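Local structure of tRNA uridine(34) acetyltransferase (Methanocaldococcus infernus, 6IA8) at residues I407-E412 with A421-R426; K393-D398 with E412-D417. The protein forms 5-(carboxymethyl)uridine at wobble position 34 of tRNAs, using acetyl-CoA and S-adenosyl-L-methionine. All coordinates share one frame; numbering follows the deposited sequence.

Contact 1 (I407-E412 with A421-R426); sequences IFLSFE and AFLRLR
Phe408 carries CG anti to its backbone N (chi1 -178°), whereas Phe422 holds CG between backbone N and carbonyl carbon (chi1 69°), and these settings bring their rings together across a beta hairpin of the GNAT acetyltransferase domain. The ring planes stand 27° apart and are strongly offset, centroids 5.4 Å from each other, so little of one ring lies over the other. Contact is made by a few atoms: Phe408 CE1 lies 3.5 Å from Phe422 CD2, and Phe408 CZ 3.6 Å from Phe422 CB. Phe408 also meets Arg424, whose chain runs extended from CG to NE; Phe408 CE1 sits over one face of the guanidinium, while NH1 reaches to 3.8 Å from Phe408 CD1. The charged group is satisfied beyond the hairpin, NH1 by Trp329 O and NE by Gln445 OE1; Gln445 belongs to a probable acetyl-CoA site.

The other face of the hairpin is apolar and mostly aliphatic. Ile407 CB and Leu425 CB are 4.1 Å apart, Leu409 meets Leu423 more loosely, and Leu409, Phe411, Ala421 and Leu423 pack on helix 469-484; the Phe411 ring meets that of Tyr469, another probable acetyl-CoA residue. The pleat of each strand sends successive side chains to alternate faces, and the register puts Phe408, Arg424, Ser410 and Phe422 on one and the hydrogen-bonded pairs on the other. Ile407 with Leu425 and Leu409 with Leu423 each exchange two backbone bonds, the shortest from Ile407 N to Leu425 O at 2.7 Å. At Phe411 with Ala421 the ladder slackens: Phe411 N bonds Ala421 O, but the return bond is weak. Leu409 O accepts from Leu423 N at 2.8 Å and receives a CA-H...O contact from Phe422 CA at 3.1 Å.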
ATOM      1  N   ILE A 407       5.005   9.351 -13.069  1.00 28.05           N
ATOM      2  CA  ILE A 407       3.996   9.374 -14.120  1.00 29.07           C
ATOM      3  C   ILE A 407       2.904   8.389 -13.715  1.00 27.58           C
ATOM      4  O   ILE A 407       3.156   7.189 -13.557  1.00 30.13           O
ATOM      5  CB  ILE A 407       4.595   9.004 -15.483  1.00 27.09           C
ATOM      6  CG1 ILE A 407       5.695  10.013 -15.875  1.00 30.06           C
ATOM      7  CG2 ILE A 407       3.472   8.949 -16.533  1.00 34.69           C
ATOM      8  CD1 ILE A 407       7.067   9.512 -15.769  1.00 42.46           C
ATOM      9  N   PHE A 408       1.706   8.889 -13.514  1.00 25.61           N
ATOM     10  CA  PHE A 408       0.573   8.061 -13.109  1.00 26.56           C
ATOM     11  C   PHE A 408      -0.321   7.903 -14.327  1.00 32.47           C
ATOM     12  O   PHE A 408      -0.951   8.870 -14.770  1.00 28.62           O
ATOM     13  CB  PHE A 408      -0.193   8.703 -11.968  1.00 25.41           C
ATOM     14  CG  PHE A 408      -1.357   7.871 -11.453  1.00 31.59           C
ATOM     15  CD1 PHE A 408      -1.132   6.794 -10.625  1.00 30.42           C
ATOM     16  CD2 PHE A 408      -2.657   8.182 -11.779  1.00 32.38           C
ATOM     17  CE1 PHE A 408      -2.179   6.030 -10.107  1.00 27.90           C
ATOM     18  CE2 PHE A 408      -3.721   7.442 -11.274  1.00 31.40           C
ATOM     19  CZ  PHE A 408      -3.483   6.354 -10.439  1.00 30.30           C
ATOM     20  N   LEU A 409      -0.285   6.716 -14.924  1.00 28.27           N
ATOM     21  CA  LEU A 409      -1.078   6.378 -16.099  1.00 25.78           C
ATOM     22  C   LEU A 409      -2.306   5.600 -15.665  1.00 30.81           C
ATOM     23  O   LEU A 409      -2.201   4.709 -14.827  1.00 27.13           O
ATOM     24  CB  LEU A 409      -0.269   5.515 -17.071  1.00 27.55           C
ATOM     25  CG  LEU A 409       1.005   6.113 -17.667  1.00 32.43           C
ATOM     26  CD1 LEU A 409       1.705   5.026 -18.513  1.00 33.54           C
ATOM     27  CD2 LEU A 409       0.700   7.358 -18.540  1.00 37.68           C
ATOM     28  N   SER A 410      -3.458   5.881 -16.265  1.00 27.41           N
ATOM     29  CA  SER A 410      -4.660   5.167 -15.858  1.00 26.56           C
ATOM     30  C   SER A 410      -5.621   5.028 -17.029  1.00 28.27           C
ATOM     31  O   SER A 410      -5.590   5.809 -17.981  1.00 33.58           O
ATOM     32  CB  SER A 410      -5.341   5.873 -14.672  1.00 29.54           C
ATOM     33  OG  SER A 410      -5.716   7.181 -15.053  1.00 31.43           O
ATOM     34  N   PHE A 411      -6.433   3.981 -16.972  1.00 27.72           N
ATOM     35  CA  PHE A 411      -7.620   3.870 -17.807  1.00 28.34           C
ATOM     36  C   PHE A 411      -8.800   4.253 -16.931  1.00 31.81           C
ATOM     37  O   PHE A 411      -8.945   3.731 -15.820  1.00 29.66           O
ATOM     38  CB  PHE A 411      -7.794   2.462 -18.380  1.00 28.34           C
ATOM     39  CG  PHE A 411      -7.032   2.260 -19.644  1.00 30.99           C
ATOM     40  CD1 PHE A 411      -7.502   2.814 -20.847  1.00 36.44           C
ATOM     41  CD2 PHE A 411      -5.834   1.582 -19.645  1.00 27.18           C
ATOM     42  CE1 PHE A 411      -6.774   2.669 -22.031  1.00 38.92           C
ATOM     43  CE2 PHE A 411      -5.106   1.429 -20.836  1.00 33.27           C
ATOM     44  CZ  PHE A 411      -5.562   1.979 -22.016  1.00 34.99           C
ATOM     45  N   GLU A 412      -9.657   5.132 -17.439  1.00 31.33           N
ATOM     46  CA  GLU A 412     -10.695   5.744 -16.627  1.00 34.53           C
ATOM     47  C   GLU A 412     -11.860   6.107 -17.523  1.00 32.78           C
ATOM     48  O   GLU A 412     -11.642   6.588 -18.632  1.00 30.28           O
ATOM     49  CB  GLU A 412     -10.152   7.004 -15.943  1.00 38.71           C
ATOM     50  CG  GLU A 412     -11.160   7.801 -15.154  1.00 99.60           C
ATOM     51  CD  GLU A 412     -10.592   9.116 -14.637  1.00102.31           C
ATOM     52  OE1 GLU A 412      -9.359   9.193 -14.427  1.00 78.11           O
ATOM     53  OE2 GLU A 412     -11.379  10.074 -14.457  1.00 88.09           O
ATOM     54  N   ALA A 421      -7.850   0.828 -14.204  1.00 29.64           N
ATOM     55  CA  ALA A 421      -6.499   0.289 -14.117  1.00 27.75           C
ATOM     56  C   ALA A 421      -5.530   1.453 -14.037  1.00 29.73           C
ATOM     57  O   ALA A 421      -5.821   2.548 -14.524  1.00 27.99           O
ATOM     58  CB  ALA A 421      -6.164  -0.574 -15.328  1.00 27.70           C
ATOM     59  N   PHE A 422      -4.357   1.203 -13.459  1.00 25.23           N
ATOM     60  CA  PHE A 422      -3.368   2.262 -13.360  1.00 25.63           C
ATOM     61  C   PHE A 422      -1.972   1.657 -13.326  1.00 27.40           C
ATOM     62  O   PHE A 422      -1.783   0.478 -12.994  1.00 28.55           O
ATOM     63  CB  PHE A 422      -3.646   3.171 -12.135  1.00 24.42           C
ATOM     64  CG  PHE A 422      -3.426   2.524 -10.820  1.00 27.55           C
ATOM     65  CD1 PHE A 422      -4.479   1.940 -10.155  1.00 32.58           C
ATOM     66  CD2 PHE A 422      -2.178   2.548 -10.211  1.00 30.11           C
ATOM     67  CE1 PHE A 422      -4.316   1.342  -8.916  1.00 29.99           C
ATOM     68  CE2 PHE A 422      -1.995   1.935  -8.958  1.00 28.90           C
ATOM     69  CZ  PHE A 422      -3.051   1.330  -8.321  1.00 31.82           C
ATOM     70  N   LEU A 423      -0.996   2.495 -13.673  1.00 29.25           N
ATOM     71  CA  LEU A 423       0.406   2.112 -13.682  1.00 26.13           C
ATOM     72  C   LEU A 423       1.208   3.288 -13.139  1.00 25.73           C
ATOM     73  O   LEU A 423       0.969   4.444 -13.528  1.00 27.34           O
ATOM     74  CB  LEU A 423       0.877   1.753 -15.093  1.00 26.79           C
ATOM     75  CG  LEU A 423       2.318   1.333 -15.293  1.00 30.39           C
ATOM     76  CD1 LEU A 423       2.416   0.411 -16.524  1.00 34.57           C
ATOM     77  CD2 LEU A 423       3.264   2.503 -15.441  1.00 31.05           C
ATOM     78  N   ARG A 424       2.163   2.980 -12.248  1.00 26.10           N
ATOM     79  CA  ARG A 424       3.050   3.967 -11.634  1.00 26.79           C
ATOM     80  C   ARG A 424       4.439   3.842 -12.261  1.00 27.84           C
ATOM     81  O   ARG A 424       5.116   2.819 -12.094  1.00 28.64           O
ATOM     82  CB  ARG A 424       3.126   3.733 -10.131  1.00 27.81           C
ATOM     83  CG  ARG A 424       1.825   3.899  -9.377  1.00 28.24           C
ATOM     84  CD  ARG A 424       2.088   3.794  -7.887  1.00 28.24           C
ATOM     85  NE  ARG A 424       0.897   3.685  -7.048  1.00 28.72           N
ATOM     86  CZ  ARG A 424       0.128   4.711  -6.698  1.00 30.86           C
ATOM     87  NH1 ARG A 424       0.361   5.910  -7.193  1.00 29.36           N
ATOM     88  NH2 ARG A 424      -0.915   4.523  -5.904  1.00 30.06           N
ATOM     89  N   LEU A 425       4.812   4.833 -13.064  1.00 28.26           N
ATOM     90  CA  LEU A 425       6.096   4.879 -13.752  1.00 26.19           C
ATOM     91  C   LEU A 425       6.950   5.989 -13.149  1.00 30.05           C
ATOM     92  O   LEU A 425       6.453   7.086 -12.878  1.00 31.24           O
ATOM     93  CB  LEU A 425       5.880   5.157 -15.232  1.00 29.37           C
ATOM     94  CG  LEU A 425       7.082   5.087 -16.173  1.00 34.98           C
ATOM     95  CD1 LEU A 425       7.574   3.653 -16.316  1.00 36.96           C
ATOM     96  CD2 LEU A 425       6.671   5.635 -17.563  1.00 40.19           C
ATOM     97  N   ARG A 426       8.229   5.722 -12.925  1.00 30.25           N
ATOM     98  CA  ARG A 426       9.088   6.700 -12.268  1.00 28.97           C
ATOM     99  C   ARG A 426      10.403   6.890 -13.017  1.00 29.78           C
ATOM    100  O   ARG A 426      11.050   5.912 -13.421  1.00 28.71           O
ATOM    101  CB  ARG A 426       9.368   6.279 -10.811  1.00 29.02           C
ATOM    102  CG  ARG A 426      10.387   7.219 -10.107  1.00 35.97           C
ATOM    103  CD  ARG A 426      10.589   6.847  -8.601  1.00 34.96           C
ATOM    104  NE  ARG A 426      11.625   7.678  -7.994  1.00 29.95           N
ATOM    105  CZ  ARG A 426      11.430   8.911  -7.547  1.00 25.73           C
ATOM    106  NH1 ARG A 426      10.212   9.410  -7.568  1.00 29.54           N
ATOM    107  NH2 ARG A 426      12.433   9.617  -7.041  1.00 28.66           N
TER

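Contact 2 (K393-D398 with E412-D417); sequences KLVRED and EDVKND
Lys393 crosses Val414 at about a right angle, and its aliphatic chain can be traced atom by atom over the valine. CB lies 4.2 Å from Val414 CG1. CG, placed beside the backbone N (chi1 -61°), lies 4.4 Å from both Val414 CG1 and Val414 CG2, and the chain then passes on to the second methyl: CD comes to 4.2 Å from Val414 CG2, and CE, the nearest atom, to 4.1 Å. A bend at the last torsion (chi4 -45°) carries NZ off again, to 5.0 Å from the same methyl, consistent with an ammonium group turned to solvent on this exposed residue. The other methyl, Val414 CG1, also receives Val395 CG2 at 3.9 Å, so the valine packs against two residues of one strand.

Beneath this thin apolar layer the backbones form a rung near the open end of a beta hairpin. Lys393 and Glu412 are an antiparallel hydrogen-bonded pair, Lys393 N giving to Glu412 O at 2.9 Å and Glu412 N to Lys393 O at 3.1 Å. Beyond it the second strand ends and the chain turns. Asp413 shapes that turn through an Asx motif, OD1 accepting from Asn416 N, which approaches from above the carboxylate plane. OD2 takes the side-chain amide of Asn416 and, from outside, the backbone N of Asp388. Further along 393-398, Arg396 grips Asp398 side-on, NE to OD1 and NH2 to OD2, as a salt bridge within the strand.

In the acetyltransferase domain, strand 392-401 is the outermost of its sheet at this side, with strand 404-413 as its neighbour; Leu394 and Arg396 lean on helix 469-484, where Arg396 also pairs with Glu484.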
ATOM      1  N   LYS A 393     -10.818   6.338 -21.417  1.00 33.42           N
ATOM      2  CA  LYS A 393      -9.640   6.930 -22.029  1.00 39.12           C
ATOM      3  C   LYS A 393      -8.408   6.559 -21.227  1.00 39.59           C
ATOM      4  O   LYS A 393      -8.508   6.254 -20.037  1.00 31.51           O
ATOM      5  CB  LYS A 393      -9.735   8.454 -22.073  1.00 39.18           C
ATOM      6  CG  LYS A 393     -10.913   8.975 -22.878  1.00 61.67           C
ATOM      7  CD  LYS A 393     -10.773  10.463 -23.169  1.00 71.22           C
ATOM      8  CE  LYS A 393     -12.046  11.023 -23.816  1.00122.38           C
ATOM      9  NZ  LYS A 393     -12.586  10.143 -24.897  1.00120.04           N
ATOM     10  N   LEU A 394      -7.245   6.596 -21.889  1.00 32.43           N
ATOM     11  CA  LEU A 394      -5.955   6.497 -21.207  1.00 39.87           C
ATOM     12  C   LEU A 394      -5.567   7.889 -20.737  1.00 46.31           C
ATOM     13  O   LEU A 394      -5.452   8.793 -21.553  1.00 42.00           O
ATOM     14  CB  LEU A 394      -4.877   5.937 -22.136  1.00 41.53           C
ATOM     15  CG  LEU A 394      -3.745   5.157 -21.442  1.00 50.75           C
ATOM     16  CD1 LEU A 394      -2.842   4.486 -22.488  1.00 63.07           C
ATOM     17  CD2 LEU A 394      -2.936   6.029 -20.533  1.00 46.76           C
ATOM     18  N   VAL A 395      -5.415   8.078 -19.436  1.00 33.31           N
ATOM     19  CA  VAL A 395      -5.181   9.390 -18.829  1.00 29.85           C
ATOM     20  C   VAL A 395      -3.792   9.396 -18.209  1.00 31.42           C
ATOM     21  O   VAL A 395      -3.277   8.358 -17.798  1.00 32.30           O
ATOM     22  CB  VAL A 395      -6.245   9.710 -17.752  1.00 35.82           C
ATOM     23  CG1 VAL A 395      -5.942  11.033 -17.071  1.00 37.98           C
ATOM     24  CG2 VAL A 395      -7.648   9.736 -18.378  1.00 43.47           C
ATOM     25  N   ARG A 396      -3.166  10.562 -18.166  1.00 30.33           N
ATOM     26  CA  ARG A 396      -1.829  10.673 -17.602  1.00 31.15           C
ATOM     27  C   ARG A 396      -1.768  11.863 -16.665  1.00 34.57           C
ATOM     28  O   ARG A 396      -2.278  12.927 -16.992  1.00 31.06           O
ATOM     29  CB  ARG A 396      -0.761  10.850 -18.695  1.00 32.44           C
ATOM     30  CG  ARG A 396       0.624  11.178 -18.162  1.00 33.69           C
ATOM     31  CD  ARG A 396       1.627  11.202 -19.302  1.00 36.62           C
ATOM     32  NE  ARG A 396       2.924  11.746 -18.880  1.00 34.79           N
ATOM     33  CZ  ARG A 396       3.951  11.931 -19.696  1.00 42.50           C
ATOM     34  NH1 ARG A 396       3.828  11.599 -20.971  1.00 33.37           N
ATOM     35  NH2 ARG A 396       5.085  12.440 -19.235  1.00 34.60           N
ATOM     36  N   GLU A 397      -1.079  11.702 -15.541  1.00 29.17           N
ATOM     37  CA  GLU A 397      -0.831  12.791 -14.606  1.00 28.39           C
ATOM     38  C   GLU A 397       0.565  12.611 -14.039  1.00 26.50           C
ATOM     39  O   GLU A 397       0.880  11.522 -13.540  1.00 28.76           O
ATOM     40  CB  GLU A 397      -1.848  12.769 -13.467  1.00 32.04           C
ATOM     41  CG  GLU A 397      -1.643  13.846 -12.418  1.00 36.49           C
ATOM     42  CD  GLU A 397      -2.692  13.765 -11.328  1.00 42.82           C
ATOM     43  OE1 GLU A 397      -3.571  12.869 -11.374  1.00 47.07           O
ATOM     44  OE2 GLU A 397      -2.646  14.593 -10.432  1.00 40.09           O
ATOM     45  N   ASP A 398       1.380  13.669 -14.108  1.00 26.30           N
ATOM     46  CA  ASP A 398       2.757  13.654 -13.635  1.00 29.75           C
ATOM     47  C   ASP A 398       2.874  14.465 -12.347  1.00 29.84           C
ATOM     48  O   ASP A 398       2.174  15.476 -12.156  1.00 29.01           O
ATOM     49  CB  ASP A 398       3.717  14.252 -14.673  1.00 32.78           C
ATOM     50  CG  ASP A 398       3.840  13.398 -15.958  1.00 38.10           C
ATOM     51  OD1 ASP A 398       3.121  12.401 -16.132  1.00 33.70           O
ATOM     52  OD2 ASP A 398       4.720  13.701 -16.761  1.00 35.11           O
ATOM     53  N   GLU A 412      -9.657   5.132 -17.439  1.00 31.33           N
ATOM     54  CA  GLU A 412     -10.695   5.744 -16.627  1.00 34.53           C
ATOM     55  C   GLU A 412     -11.860   6.107 -17.523  1.00 32.78           C
ATOM     56  O   GLU A 412     -11.642   6.588 -18.632  1.00 30.28           O
ATOM     57  CB  GLU A 412     -10.152   7.004 -15.943  1.00 38.71           C
ATOM     58  CG  GLU A 412     -11.160   7.801 -15.154  1.00 99.60           C
ATOM     59  CD  GLU A 412     -10.592   9.116 -14.637  1.00102.31           C
ATOM     60  OE1 GLU A 412      -9.359   9.193 -14.427  1.00 78.11           O
ATOM     61  OE2 GLU A 412     -11.379  10.074 -14.457  1.00 88.09           O
ATOM     62  N   ASP A 413     -13.079   5.845 -17.044  1.00 29.18           N
ATOM     63  CA  ASP A 413     -14.306   6.417 -17.595  1.00 29.95           C
ATOM     64  C   ASP A 413     -14.310   7.871 -17.146  1.00 36.68           C
ATOM     65  O   ASP A 413     -14.579   8.169 -15.980  1.00 34.42           O
ATOM     66  CB  ASP A 413     -15.517   5.639 -17.084  1.00 35.78           C
ATOM     67  CG  ASP A 413     -16.839   6.295 -17.422  1.00 33.06           C
ATOM     68  OD1 ASP A 413     -16.845   7.469 -17.880  1.00 36.53           O
ATOM     69  OD2 ASP A 413     -17.888   5.630 -17.243  1.00 37.58           O
ATOM     70  N   VAL A 414     -14.002   8.793 -18.065  1.00 35.86           N
ATOM     71  CA  VAL A 414     -13.812  10.183 -17.667  1.00 36.16           C
ATOM     72  C   VAL A 414     -15.123  10.934 -17.592  1.00 42.23           C
ATOM     73  O   VAL A 414     -15.136  12.069 -17.105  1.00 40.38           O
ATOM     74  CB  VAL A 414     -12.874  10.940 -18.625  1.00 41.31           C
ATOM     75  CG1 VAL A 414     -11.523  10.271 -18.696  1.00 39.40           C
ATOM     76  CG2 VAL A 414     -13.510  11.035 -20.019  1.00 36.80           C
ATOM     77  N   LYS A 415     -16.219  10.345 -18.082  1.00 31.56           N
ATOM     78  CA  LYS A 415     -17.536  10.926 -17.855  1.00 34.89           C
ATOM     79  C   LYS A 415     -18.007  10.678 -16.427  1.00 40.67           C
ATOM     80  O   LYS A 415     -18.476  11.597 -15.747  1.00 39.89           O
ATOM     81  CB  LYS A 415     -18.542  10.352 -18.859  1.00 36.70           C
ATOM     82  CG  LYS A 415     -19.986  10.768 -18.631  1.00 35.37           C
ATOM     83  CD  LYS A 415     -20.888  10.245 -19.749  1.00 39.00           C
ATOM     84  CE  LYS A 415     -22.384  10.614 -19.537  1.00 55.80           C
ATOM     85  NZ  LYS A 415     -22.939  10.106 -18.254  1.00 77.04           N
ATOM     86  N   ASN A 416     -17.936   9.435 -15.969  1.00 39.19           N
ATOM     87  CA  ASN A 416     -18.428   9.071 -14.642  1.00 33.48           C
ATOM     88  C   ASN A 416     -17.341   9.013 -13.594  1.00 34.97           C
ATOM     89  O   ASN A 416     -17.639   8.724 -12.433  1.00 35.16           O
ATOM     90  CB  ASN A 416     -19.148   7.721 -14.709  1.00 33.64           C
ATOM     91  CG  ASN A 416     -20.319   7.762 -15.689  1.00 41.04           C
ATOM     92  OD1 ASN A 416     -21.277   8.510 -15.480  1.00 42.94           O
ATOM     93  ND2 ASN A 416     -20.243   6.983 -16.755  1.00 35.31           N
ATOM     94  N   ASP A 417     -16.095   9.234 -13.992  1.00 30.89           N
ATOM     95  CA  ASP A 417     -14.931   9.227 -13.099  1.00 35.12           C
ATOM     96  C   ASP A 417     -14.768   7.882 -12.398  1.00 39.93           C
ATOM     97  O   ASP A 417     -14.759   7.806 -11.177  1.00 37.68           O
ATOM     98  CB  ASP A 417     -15.028  10.349 -12.064  1.00 50.74           C
ATOM     99  CG  ASP A 417     -15.087  11.722 -12.703  1.00 97.82           C
ATOM    100  OD1 ASP A 417     -14.464  11.912 -13.767  1.00 98.93           O
ATOM    101  OD2 ASP A 417     -15.757  12.613 -12.145  1.00133.52           O
TER

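In the fold
Strand 404-413 is common to both contacts: contact 1 joins it to strand 418-427, contact 2 to the outermost strand 392-401, making a three-stranded antiparallel meander. Every touching residue of contact 1 is buried, and it combines a long backbone ladder with aromatic and aliphatic packing on two faces. Contact 2, nearer the surface, has a single bridged pair, a light cover of valine and lysine carbons, and polar side-chain bonds made within each segment. Glu412 belongs to both. Probable backbone hydrogen bonds from Val395 N to Ser410 O (2.7 Å) and Phe408 N to Glu397 O (2.8 Å) tie them directly.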